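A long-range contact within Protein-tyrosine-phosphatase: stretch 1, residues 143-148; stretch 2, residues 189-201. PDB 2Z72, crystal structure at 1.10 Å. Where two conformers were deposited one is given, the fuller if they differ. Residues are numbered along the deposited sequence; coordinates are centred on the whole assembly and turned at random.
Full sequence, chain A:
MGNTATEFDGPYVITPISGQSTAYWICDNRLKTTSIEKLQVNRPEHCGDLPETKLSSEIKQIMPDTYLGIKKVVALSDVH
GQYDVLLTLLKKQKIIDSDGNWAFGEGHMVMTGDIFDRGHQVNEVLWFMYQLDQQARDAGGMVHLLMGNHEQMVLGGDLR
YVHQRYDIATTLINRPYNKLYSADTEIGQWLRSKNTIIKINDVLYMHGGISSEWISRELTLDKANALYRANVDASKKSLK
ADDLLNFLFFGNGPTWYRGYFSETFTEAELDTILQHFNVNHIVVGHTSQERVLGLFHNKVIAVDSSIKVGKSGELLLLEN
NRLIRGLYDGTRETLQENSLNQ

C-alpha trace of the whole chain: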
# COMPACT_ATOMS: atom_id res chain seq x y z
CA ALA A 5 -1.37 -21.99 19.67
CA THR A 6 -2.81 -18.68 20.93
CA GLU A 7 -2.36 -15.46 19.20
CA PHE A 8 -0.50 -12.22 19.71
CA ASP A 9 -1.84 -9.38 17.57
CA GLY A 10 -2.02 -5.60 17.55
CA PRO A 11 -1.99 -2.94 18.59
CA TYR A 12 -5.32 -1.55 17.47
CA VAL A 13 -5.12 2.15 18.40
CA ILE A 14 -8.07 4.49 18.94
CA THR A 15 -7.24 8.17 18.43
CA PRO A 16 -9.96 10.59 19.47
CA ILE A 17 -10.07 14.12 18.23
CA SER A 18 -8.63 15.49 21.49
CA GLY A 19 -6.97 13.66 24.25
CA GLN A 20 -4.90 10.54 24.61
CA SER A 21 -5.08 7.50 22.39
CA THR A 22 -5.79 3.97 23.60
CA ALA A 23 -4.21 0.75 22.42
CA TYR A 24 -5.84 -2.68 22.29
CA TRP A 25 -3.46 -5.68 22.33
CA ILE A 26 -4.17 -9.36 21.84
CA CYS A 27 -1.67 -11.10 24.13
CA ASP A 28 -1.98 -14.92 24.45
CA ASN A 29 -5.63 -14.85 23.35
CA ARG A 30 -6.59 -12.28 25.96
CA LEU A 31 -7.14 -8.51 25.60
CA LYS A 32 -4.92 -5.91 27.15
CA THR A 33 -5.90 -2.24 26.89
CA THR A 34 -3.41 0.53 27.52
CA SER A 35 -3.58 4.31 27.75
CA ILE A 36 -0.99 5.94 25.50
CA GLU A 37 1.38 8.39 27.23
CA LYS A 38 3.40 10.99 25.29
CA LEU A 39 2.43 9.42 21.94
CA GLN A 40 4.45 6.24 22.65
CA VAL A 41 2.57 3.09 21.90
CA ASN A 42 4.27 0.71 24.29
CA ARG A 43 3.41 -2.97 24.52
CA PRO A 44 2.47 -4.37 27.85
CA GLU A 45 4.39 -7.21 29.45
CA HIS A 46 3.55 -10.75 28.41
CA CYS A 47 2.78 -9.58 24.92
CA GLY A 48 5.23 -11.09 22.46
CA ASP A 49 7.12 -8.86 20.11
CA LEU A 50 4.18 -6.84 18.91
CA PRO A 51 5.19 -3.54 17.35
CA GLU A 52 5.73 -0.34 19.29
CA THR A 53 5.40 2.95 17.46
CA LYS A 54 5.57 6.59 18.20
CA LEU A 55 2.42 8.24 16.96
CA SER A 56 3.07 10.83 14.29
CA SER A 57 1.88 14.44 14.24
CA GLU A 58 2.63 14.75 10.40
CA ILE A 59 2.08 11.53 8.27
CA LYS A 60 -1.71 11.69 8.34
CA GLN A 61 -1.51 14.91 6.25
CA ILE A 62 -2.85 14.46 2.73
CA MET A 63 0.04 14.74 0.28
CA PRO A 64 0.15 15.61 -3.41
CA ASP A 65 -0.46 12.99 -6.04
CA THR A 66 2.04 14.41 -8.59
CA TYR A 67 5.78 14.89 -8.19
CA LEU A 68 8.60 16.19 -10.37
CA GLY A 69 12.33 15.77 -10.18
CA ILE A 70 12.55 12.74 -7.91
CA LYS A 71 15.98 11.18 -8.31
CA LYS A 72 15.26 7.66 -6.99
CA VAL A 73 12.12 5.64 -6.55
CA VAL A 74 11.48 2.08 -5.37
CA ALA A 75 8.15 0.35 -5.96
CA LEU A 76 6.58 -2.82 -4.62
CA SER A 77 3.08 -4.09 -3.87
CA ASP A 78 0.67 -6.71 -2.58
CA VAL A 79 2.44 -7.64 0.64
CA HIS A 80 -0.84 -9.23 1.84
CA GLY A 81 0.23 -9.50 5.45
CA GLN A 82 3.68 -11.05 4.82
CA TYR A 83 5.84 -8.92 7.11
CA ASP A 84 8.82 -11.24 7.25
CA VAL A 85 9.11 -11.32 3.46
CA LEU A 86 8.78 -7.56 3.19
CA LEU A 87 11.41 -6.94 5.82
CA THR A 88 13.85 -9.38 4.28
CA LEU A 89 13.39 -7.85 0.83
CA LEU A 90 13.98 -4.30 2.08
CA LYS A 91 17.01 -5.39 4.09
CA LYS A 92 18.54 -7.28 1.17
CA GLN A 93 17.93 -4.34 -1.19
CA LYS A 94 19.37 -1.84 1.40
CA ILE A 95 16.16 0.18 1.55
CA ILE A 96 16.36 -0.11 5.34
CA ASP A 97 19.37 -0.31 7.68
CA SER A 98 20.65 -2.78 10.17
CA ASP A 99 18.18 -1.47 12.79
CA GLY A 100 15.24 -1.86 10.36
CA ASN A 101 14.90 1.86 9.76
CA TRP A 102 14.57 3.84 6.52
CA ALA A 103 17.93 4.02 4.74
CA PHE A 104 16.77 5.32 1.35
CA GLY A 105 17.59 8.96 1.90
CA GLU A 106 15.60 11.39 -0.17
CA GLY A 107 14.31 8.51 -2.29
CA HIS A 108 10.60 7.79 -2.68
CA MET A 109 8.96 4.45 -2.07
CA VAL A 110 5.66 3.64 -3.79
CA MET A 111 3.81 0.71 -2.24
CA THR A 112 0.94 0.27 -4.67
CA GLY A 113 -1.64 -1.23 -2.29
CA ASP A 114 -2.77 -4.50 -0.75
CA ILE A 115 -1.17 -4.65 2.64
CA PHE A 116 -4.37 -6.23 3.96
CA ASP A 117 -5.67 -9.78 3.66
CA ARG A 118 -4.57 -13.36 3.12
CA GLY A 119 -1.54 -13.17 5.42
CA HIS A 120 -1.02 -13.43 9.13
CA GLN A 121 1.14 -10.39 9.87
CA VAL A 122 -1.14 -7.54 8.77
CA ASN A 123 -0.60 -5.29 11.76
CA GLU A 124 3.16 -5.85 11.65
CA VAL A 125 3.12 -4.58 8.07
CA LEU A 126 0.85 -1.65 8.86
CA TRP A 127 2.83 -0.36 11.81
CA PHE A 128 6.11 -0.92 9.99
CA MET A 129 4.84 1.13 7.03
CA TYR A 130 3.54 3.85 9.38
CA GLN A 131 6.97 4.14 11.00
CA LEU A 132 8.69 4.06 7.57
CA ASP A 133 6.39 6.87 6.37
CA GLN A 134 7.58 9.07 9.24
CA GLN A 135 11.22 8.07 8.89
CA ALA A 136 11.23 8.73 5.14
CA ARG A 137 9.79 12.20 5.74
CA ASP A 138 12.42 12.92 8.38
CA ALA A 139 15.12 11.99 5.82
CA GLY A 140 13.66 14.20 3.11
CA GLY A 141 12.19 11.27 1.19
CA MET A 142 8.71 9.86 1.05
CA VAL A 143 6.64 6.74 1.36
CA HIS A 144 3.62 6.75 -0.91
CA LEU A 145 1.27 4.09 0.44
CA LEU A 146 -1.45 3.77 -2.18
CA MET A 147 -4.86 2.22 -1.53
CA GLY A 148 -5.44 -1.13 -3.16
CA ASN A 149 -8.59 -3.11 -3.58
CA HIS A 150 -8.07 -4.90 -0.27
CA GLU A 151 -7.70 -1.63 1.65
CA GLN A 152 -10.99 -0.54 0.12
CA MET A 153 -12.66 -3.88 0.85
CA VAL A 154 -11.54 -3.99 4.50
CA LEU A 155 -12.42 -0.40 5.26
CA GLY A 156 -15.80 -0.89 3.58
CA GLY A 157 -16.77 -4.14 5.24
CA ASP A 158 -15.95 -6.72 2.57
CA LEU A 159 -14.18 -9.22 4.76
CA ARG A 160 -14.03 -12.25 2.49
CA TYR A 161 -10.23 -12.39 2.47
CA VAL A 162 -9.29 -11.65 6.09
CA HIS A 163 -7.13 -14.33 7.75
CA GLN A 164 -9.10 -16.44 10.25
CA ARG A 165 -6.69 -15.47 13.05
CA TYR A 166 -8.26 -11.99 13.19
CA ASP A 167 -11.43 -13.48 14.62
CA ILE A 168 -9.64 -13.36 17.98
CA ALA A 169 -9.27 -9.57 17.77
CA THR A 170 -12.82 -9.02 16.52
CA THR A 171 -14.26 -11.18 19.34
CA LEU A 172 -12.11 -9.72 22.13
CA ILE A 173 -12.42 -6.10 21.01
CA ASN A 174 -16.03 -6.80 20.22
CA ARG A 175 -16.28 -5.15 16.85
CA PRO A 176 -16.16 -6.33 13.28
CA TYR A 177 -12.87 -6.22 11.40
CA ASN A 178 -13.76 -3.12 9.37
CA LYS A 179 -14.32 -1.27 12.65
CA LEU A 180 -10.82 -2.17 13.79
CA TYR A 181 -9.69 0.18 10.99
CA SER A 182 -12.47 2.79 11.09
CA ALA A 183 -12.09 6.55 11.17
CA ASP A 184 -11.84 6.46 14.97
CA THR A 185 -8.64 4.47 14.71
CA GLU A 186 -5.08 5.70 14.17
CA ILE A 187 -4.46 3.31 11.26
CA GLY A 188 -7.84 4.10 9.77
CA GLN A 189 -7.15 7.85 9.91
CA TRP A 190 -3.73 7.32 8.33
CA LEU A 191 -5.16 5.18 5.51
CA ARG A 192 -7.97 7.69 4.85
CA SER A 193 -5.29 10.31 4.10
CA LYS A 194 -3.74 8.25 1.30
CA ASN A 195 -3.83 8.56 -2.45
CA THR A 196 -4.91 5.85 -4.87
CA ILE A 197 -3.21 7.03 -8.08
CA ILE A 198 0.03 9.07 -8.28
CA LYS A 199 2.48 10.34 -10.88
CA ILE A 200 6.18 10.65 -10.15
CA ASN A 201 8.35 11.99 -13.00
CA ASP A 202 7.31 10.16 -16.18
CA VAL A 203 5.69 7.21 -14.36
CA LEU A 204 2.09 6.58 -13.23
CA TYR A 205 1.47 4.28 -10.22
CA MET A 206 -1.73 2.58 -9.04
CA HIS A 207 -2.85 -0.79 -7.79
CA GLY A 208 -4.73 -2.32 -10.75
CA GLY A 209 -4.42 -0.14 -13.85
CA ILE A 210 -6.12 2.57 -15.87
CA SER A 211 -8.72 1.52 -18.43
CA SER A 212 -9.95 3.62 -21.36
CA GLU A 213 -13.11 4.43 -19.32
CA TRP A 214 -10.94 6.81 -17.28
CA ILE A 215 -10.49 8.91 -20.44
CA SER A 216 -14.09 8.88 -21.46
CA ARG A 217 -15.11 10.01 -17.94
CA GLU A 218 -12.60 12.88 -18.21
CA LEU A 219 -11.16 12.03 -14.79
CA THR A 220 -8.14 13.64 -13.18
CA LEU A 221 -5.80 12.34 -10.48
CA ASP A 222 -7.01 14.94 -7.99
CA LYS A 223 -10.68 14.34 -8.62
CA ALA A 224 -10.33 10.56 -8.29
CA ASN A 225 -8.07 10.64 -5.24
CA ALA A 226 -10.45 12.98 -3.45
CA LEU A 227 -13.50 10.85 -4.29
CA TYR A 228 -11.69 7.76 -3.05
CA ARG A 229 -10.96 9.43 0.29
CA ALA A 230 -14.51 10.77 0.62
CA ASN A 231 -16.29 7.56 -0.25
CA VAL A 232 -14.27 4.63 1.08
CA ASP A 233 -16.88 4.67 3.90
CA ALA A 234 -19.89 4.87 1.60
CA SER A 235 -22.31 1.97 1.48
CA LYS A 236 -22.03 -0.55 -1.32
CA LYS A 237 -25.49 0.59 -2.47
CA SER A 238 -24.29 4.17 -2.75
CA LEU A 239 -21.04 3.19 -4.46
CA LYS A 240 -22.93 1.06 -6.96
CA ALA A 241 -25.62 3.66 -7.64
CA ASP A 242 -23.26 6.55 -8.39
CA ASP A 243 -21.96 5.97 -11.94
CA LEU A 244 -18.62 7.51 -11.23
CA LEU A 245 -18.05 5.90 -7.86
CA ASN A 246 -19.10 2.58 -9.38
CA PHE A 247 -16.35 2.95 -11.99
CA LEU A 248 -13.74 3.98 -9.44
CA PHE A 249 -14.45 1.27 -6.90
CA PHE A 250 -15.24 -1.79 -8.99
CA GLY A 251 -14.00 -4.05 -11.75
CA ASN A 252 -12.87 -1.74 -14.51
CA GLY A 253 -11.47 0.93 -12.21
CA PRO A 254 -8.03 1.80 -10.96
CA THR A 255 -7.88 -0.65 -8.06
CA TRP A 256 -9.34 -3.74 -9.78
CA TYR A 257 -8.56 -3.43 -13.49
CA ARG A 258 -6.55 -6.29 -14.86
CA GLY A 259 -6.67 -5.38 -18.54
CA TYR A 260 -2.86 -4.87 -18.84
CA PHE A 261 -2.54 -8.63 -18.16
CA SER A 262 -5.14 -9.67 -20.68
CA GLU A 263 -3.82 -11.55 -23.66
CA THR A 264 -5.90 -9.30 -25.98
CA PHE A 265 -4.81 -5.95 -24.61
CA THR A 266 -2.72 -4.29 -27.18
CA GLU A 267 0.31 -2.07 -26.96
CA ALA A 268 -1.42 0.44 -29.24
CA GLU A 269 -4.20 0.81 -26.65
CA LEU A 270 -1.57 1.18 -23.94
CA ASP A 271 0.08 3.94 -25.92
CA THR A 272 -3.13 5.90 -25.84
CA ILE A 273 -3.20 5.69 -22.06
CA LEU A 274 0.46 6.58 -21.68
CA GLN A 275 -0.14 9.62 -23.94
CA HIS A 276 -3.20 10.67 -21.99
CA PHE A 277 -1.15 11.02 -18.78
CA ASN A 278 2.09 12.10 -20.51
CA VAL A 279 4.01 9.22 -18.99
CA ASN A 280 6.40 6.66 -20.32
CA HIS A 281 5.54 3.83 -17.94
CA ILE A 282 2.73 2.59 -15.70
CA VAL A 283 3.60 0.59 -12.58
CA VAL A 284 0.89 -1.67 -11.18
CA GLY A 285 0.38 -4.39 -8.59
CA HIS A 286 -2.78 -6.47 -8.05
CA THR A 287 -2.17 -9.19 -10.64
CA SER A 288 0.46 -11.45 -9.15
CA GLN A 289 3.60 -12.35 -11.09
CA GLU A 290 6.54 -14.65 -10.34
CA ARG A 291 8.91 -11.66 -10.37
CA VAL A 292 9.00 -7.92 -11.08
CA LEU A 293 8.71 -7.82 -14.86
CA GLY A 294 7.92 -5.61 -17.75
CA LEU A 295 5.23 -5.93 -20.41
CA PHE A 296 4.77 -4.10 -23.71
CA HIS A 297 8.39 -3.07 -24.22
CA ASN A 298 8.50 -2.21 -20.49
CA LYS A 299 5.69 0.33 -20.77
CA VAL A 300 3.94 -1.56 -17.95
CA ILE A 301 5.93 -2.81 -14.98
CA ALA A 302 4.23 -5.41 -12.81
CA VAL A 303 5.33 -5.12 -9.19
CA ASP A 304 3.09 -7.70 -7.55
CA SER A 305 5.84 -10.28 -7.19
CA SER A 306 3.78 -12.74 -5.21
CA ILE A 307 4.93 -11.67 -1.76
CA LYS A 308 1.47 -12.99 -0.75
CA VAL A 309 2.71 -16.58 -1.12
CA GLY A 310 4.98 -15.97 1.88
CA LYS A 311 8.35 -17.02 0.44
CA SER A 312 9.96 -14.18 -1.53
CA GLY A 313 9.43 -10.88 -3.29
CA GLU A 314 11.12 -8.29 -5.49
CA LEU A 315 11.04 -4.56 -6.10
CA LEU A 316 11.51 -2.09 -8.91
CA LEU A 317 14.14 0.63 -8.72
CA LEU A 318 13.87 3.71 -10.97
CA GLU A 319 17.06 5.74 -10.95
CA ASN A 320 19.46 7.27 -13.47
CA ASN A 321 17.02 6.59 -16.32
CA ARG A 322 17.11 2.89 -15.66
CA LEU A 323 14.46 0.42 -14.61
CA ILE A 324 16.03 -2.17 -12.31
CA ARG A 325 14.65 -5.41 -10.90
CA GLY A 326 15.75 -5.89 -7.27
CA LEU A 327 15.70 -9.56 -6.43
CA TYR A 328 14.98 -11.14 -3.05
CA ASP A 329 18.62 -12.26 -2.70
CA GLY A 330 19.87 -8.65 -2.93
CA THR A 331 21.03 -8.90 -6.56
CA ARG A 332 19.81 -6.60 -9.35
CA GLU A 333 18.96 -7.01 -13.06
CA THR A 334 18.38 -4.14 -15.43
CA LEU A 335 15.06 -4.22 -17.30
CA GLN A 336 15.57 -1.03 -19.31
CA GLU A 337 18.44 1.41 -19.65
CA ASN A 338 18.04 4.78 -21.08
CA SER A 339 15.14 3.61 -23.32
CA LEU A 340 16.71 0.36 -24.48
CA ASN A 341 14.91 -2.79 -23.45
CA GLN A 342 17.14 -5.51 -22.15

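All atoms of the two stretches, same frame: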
# COMPACT_ATOMS: atom_id res chain seq x y z
N VAL A 143 7.36 7.94 1.69
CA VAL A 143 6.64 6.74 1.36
C VAL A 143 5.27 7.14 0.86
O VAL A 143 4.53 7.89 1.52
CB VAL A 143 6.45 5.85 2.62
CG1 VAL A 143 5.50 4.70 2.35
CG2 VAL A 143 7.79 5.37 3.14
N HIS A 144 4.93 6.65 -0.32
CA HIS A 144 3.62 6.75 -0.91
C HIS A 144 2.95 5.39 -0.73
O HIS A 144 3.21 4.45 -1.46
CB HIS A 144 3.68 7.06 -2.40
CG HIS A 144 4.46 8.28 -2.71
ND1 HIS A 144 3.91 9.56 -2.72
CD2 HIS A 144 5.77 8.41 -3.06
CE1 HIS A 144 4.87 10.36 -3.06
NE2 HIS A 144 6.04 9.73 -3.26
N LEU A 145 2.07 5.30 0.29
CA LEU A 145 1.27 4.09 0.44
C LEU A 145 -0.02 4.33 -0.32
O LEU A 145 -0.79 5.22 0.07
CB LEU A 145 0.94 3.81 1.88
CG LEU A 145 -0.00 2.62 2.11
CD1 LEU A 145 0.52 1.33 1.47
CD2 LEU A 145 -0.24 2.44 3.58
N LEU A 146 -0.24 3.61 -1.41
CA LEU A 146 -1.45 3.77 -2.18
C LEU A 146 -2.49 2.76 -1.71
O LEU A 146 -2.18 1.63 -1.28
CB LEU A 146 -1.26 3.59 -3.68
CG LEU A 146 -0.13 4.40 -4.28
CD1 LEU A 146 -0.08 4.19 -5.79
CD2 LEU A 146 -0.26 5.89 -3.93
N MET A 147 -3.75 3.14 -1.81
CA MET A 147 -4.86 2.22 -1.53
C MET A 147 -5.06 1.20 -2.63
O MET A 147 -5.16 1.54 -3.81
CB MET A 147 -6.17 2.99 -1.42
CG MET A 147 -6.25 3.99 -0.29
SD MET A 147 -6.51 3.21 1.34
CE MET A 147 -8.23 2.91 1.31
N GLY A 148 -5.07 -0.07 -2.25
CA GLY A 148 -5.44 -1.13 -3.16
C GLY A 148 -6.82 -1.60 -2.98
O GLY A 148 -7.60 -1.08 -2.14
N GLN A 189 -7.34 6.45 10.23
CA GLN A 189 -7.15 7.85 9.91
C GLN A 189 -5.98 8.01 8.94
O GLN A 189 -6.08 8.76 7.94
CB GLN A 189 -6.88 8.63 11.20
CG GLN A 189 -8.10 8.72 12.09
CD GLN A 189 -7.78 9.04 13.52
OE1 GLN A 189 -6.71 9.43 13.89
NE2 GLN A 189 -8.81 8.86 14.36
N TRP A 190 -4.89 7.32 9.20
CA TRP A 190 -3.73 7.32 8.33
C TRP A 190 -4.10 6.84 6.95
O TRP A 190 -3.80 7.50 5.91
CB TRP A 190 -2.68 6.48 8.95
CG TRP A 190 -1.40 6.23 8.24
CD1 TRP A 190 -0.42 7.07 7.83
CD2 TRP A 190 -0.91 4.91 7.91
NE1 TRP A 190 0.63 6.41 7.26
CE2 TRP A 190 0.34 5.08 7.30
CE3 TRP A 190 -1.42 3.64 8.07
CZ2 TRP A 190 1.11 4.00 6.84
CZ3 TRP A 190 -0.66 2.57 7.63
CH2 TRP A 190 0.58 2.75 7.03
N LEU A 191 -4.78 5.70 6.81
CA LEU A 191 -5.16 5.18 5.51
C LEU A 191 -6.08 6.13 4.78
O LEU A 191 -5.97 6.27 3.56
CB LEU A 191 -5.82 3.82 5.66
CG LEU A 191 -4.91 2.68 6.14
CD1 LEU A 191 -5.75 1.47 6.49
CD2 LEU A 191 -3.84 2.33 5.09
N ARG A 192 -7.02 6.78 5.47
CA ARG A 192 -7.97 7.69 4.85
C ARG A 192 -7.33 8.98 4.32
O ARG A 192 -7.98 9.73 3.64
CB ARG A 192 -9.12 7.96 5.79
CG ARG A 192 -10.11 6.78 5.83
CD ARG A 192 -11.09 6.93 6.98
NE ARG A 192 -12.05 5.86 7.04
CZ ARG A 192 -11.82 4.66 7.56
NH1 ARG A 192 -12.80 3.76 7.56
NH2 ARG A 192 -10.66 4.37 8.07
N SER A 193 -6.04 9.21 4.64
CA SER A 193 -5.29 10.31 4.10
C SER A 193 -4.61 9.99 2.76
O SER A 193 -4.10 10.88 2.10
CB SER A 193 -4.29 10.89 5.06
OG SER A 193 -3.17 10.03 5.18
N LYS A 194 -4.57 8.70 2.41
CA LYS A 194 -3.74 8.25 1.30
C LYS A 194 -4.38 8.45 -0.06
O LYS A 194 -5.59 8.55 -0.22
CB LYS A 194 -3.34 6.78 1.55
CG LYS A 194 -2.51 6.58 2.81
CD LYS A 194 -1.28 7.46 2.92
CE LYS A 194 -0.46 7.26 4.15
NZ LYS A 194 0.65 8.27 4.20
N ASN A 195 -3.48 8.55 -1.04
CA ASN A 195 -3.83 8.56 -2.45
C ASN A 195 -4.06 7.14 -2.94
O ASN A 195 -3.68 6.14 -2.32
CB ASN A 195 -2.74 9.25 -3.27
CG ASN A 195 -2.66 10.73 -2.98
OD1 ASN A 195 -3.69 11.41 -3.04
ND2 ASN A 195 -1.50 11.25 -2.63
N THR A 196 -4.64 7.09 -4.15
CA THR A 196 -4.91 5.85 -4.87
C THR A 196 -4.11 5.79 -6.17
O THR A 196 -3.65 4.74 -6.59
CB THR A 196 -6.42 5.68 -5.05
OG1 THR A 196 -7.05 5.77 -3.77
CG2 THR A 196 -6.81 4.35 -5.64
N ILE A 197 -3.95 6.94 -6.86
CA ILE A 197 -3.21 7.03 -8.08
C ILE A 197 -2.21 8.17 -7.95
O ILE A 197 -2.62 9.28 -7.58
CB ILE A 197 -4.14 7.30 -9.30
CG1 ILE A 197 -5.26 6.30 -9.41
CG2 ILE A 197 -3.33 7.32 -10.60
CD1 ILE A 197 -6.52 6.81 -10.07
N ILE A 198 -0.95 7.96 -8.30
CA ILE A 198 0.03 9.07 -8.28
C ILE A 198 0.89 9.02 -9.53
O ILE A 198 1.00 8.02 -10.23
CB ILE A 198 0.89 9.06 -7.01
CG1 ILE A 198 1.85 7.87 -6.94
CG2 ILE A 198 0.03 9.18 -5.78
CD1 ILE A 198 2.89 7.98 -5.84
N LYS A 199 1.52 10.17 -9.78
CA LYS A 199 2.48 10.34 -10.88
C LYS A 199 3.77 10.86 -10.30
O LYS A 199 3.77 11.85 -9.57
CB LYS A 199 1.90 11.35 -11.88
CG LYS A 199 2.73 11.52 -13.15
CD LYS A 199 2.03 12.56 -14.11
CE LYS A 199 2.88 12.96 -15.28
NZ LYS A 199 2.15 14.05 -15.97
N ILE A 200 4.87 10.18 -10.55
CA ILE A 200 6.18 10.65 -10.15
C ILE A 200 7.03 10.67 -11.42
O ILE A 200 7.22 9.66 -12.09
CB ILE A 200 6.85 9.78 -9.07
CG1 ILE A 200 5.99 9.64 -7.84
CG2 ILE A 200 8.24 10.32 -8.76
CD1 ILE A 200 6.59 8.73 -6.77
N ASN A 201 7.54 11.84 -11.77
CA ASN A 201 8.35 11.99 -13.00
C ASN A 201 7.47 11.53 -14.16
O ASN A 201 6.34 12.01 -14.28
CB ASN A 201 9.70 11.27 -12.89
CG ASN A 201 10.48 11.65 -11.64
OD1 ASN A 201 10.39 12.78 -11.14
ND2 ASN A 201 11.31 10.69 -11.21
O HOH W 1 1.87 7.91 1.71
O HOH W 2 1.37 10.53 -2.34
O HOH W 3 -0.78 7.84 -0.82
O HOH W 4 -4.03 2.15 -6.21

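Leu145, Leu146 and Met147 supply most of the first stretch's share of a contact that buries 605 Å², both sides summed. Met147 is the most extensively covered. Its backbone makes the one direct hydrogen bond between the stretches, from Met147 N to Asn195 O (3.0 Å, N-H...O angle 158°). The same carbonyl receives a CA-H...O contact from the preceding residue, with Leu146 CA 3.3 Å from Asn195 O, so Asn195 O is engaged by two successive residues. The Met147 side chain, m at all three chi angles, places SD 3.8 Å from Leu191 O and 4.4 Å from Leu191 CB. This flexible, unbranched chain can follow the surface of the turn.

Leu145, covered nearly as much, points its CA-to-CB bond toward the second stretch. Its CD2 packs 3.6 Å from Trp190 CH2 and 3.9 Å from Leu191 CD2, an apolar cluster suited to a buried leucine. The CA-to-CB bond of Leu146 points sideways, and its CD2 lies 3.8 Å from Ile198 CG2. Next to it, Ile198 CD1 sits over one face of the His144 ring, 3.8 Å from the ring centroid, in a CH-pi contact.

Four waters bridge polar groups of the two stretches. One accepts from Lys194 NZ (2.8 Å) and Leu145 N (3.0 Å) while donating to Val143 O (2.7 Å); the extended outer part of the lysine chain carries its amino group to this buried site, while its aliphatic carbons line Leu145. A second water links His144 ND1 (2.7 Å) with Asn195 ND2 (3.0 Å). A third joins Leu145 O to Asn195 N, both at 2.8 Å, and a fourth donates to Met147 O (2.7 Å) and Thr196 O (2.6 Å).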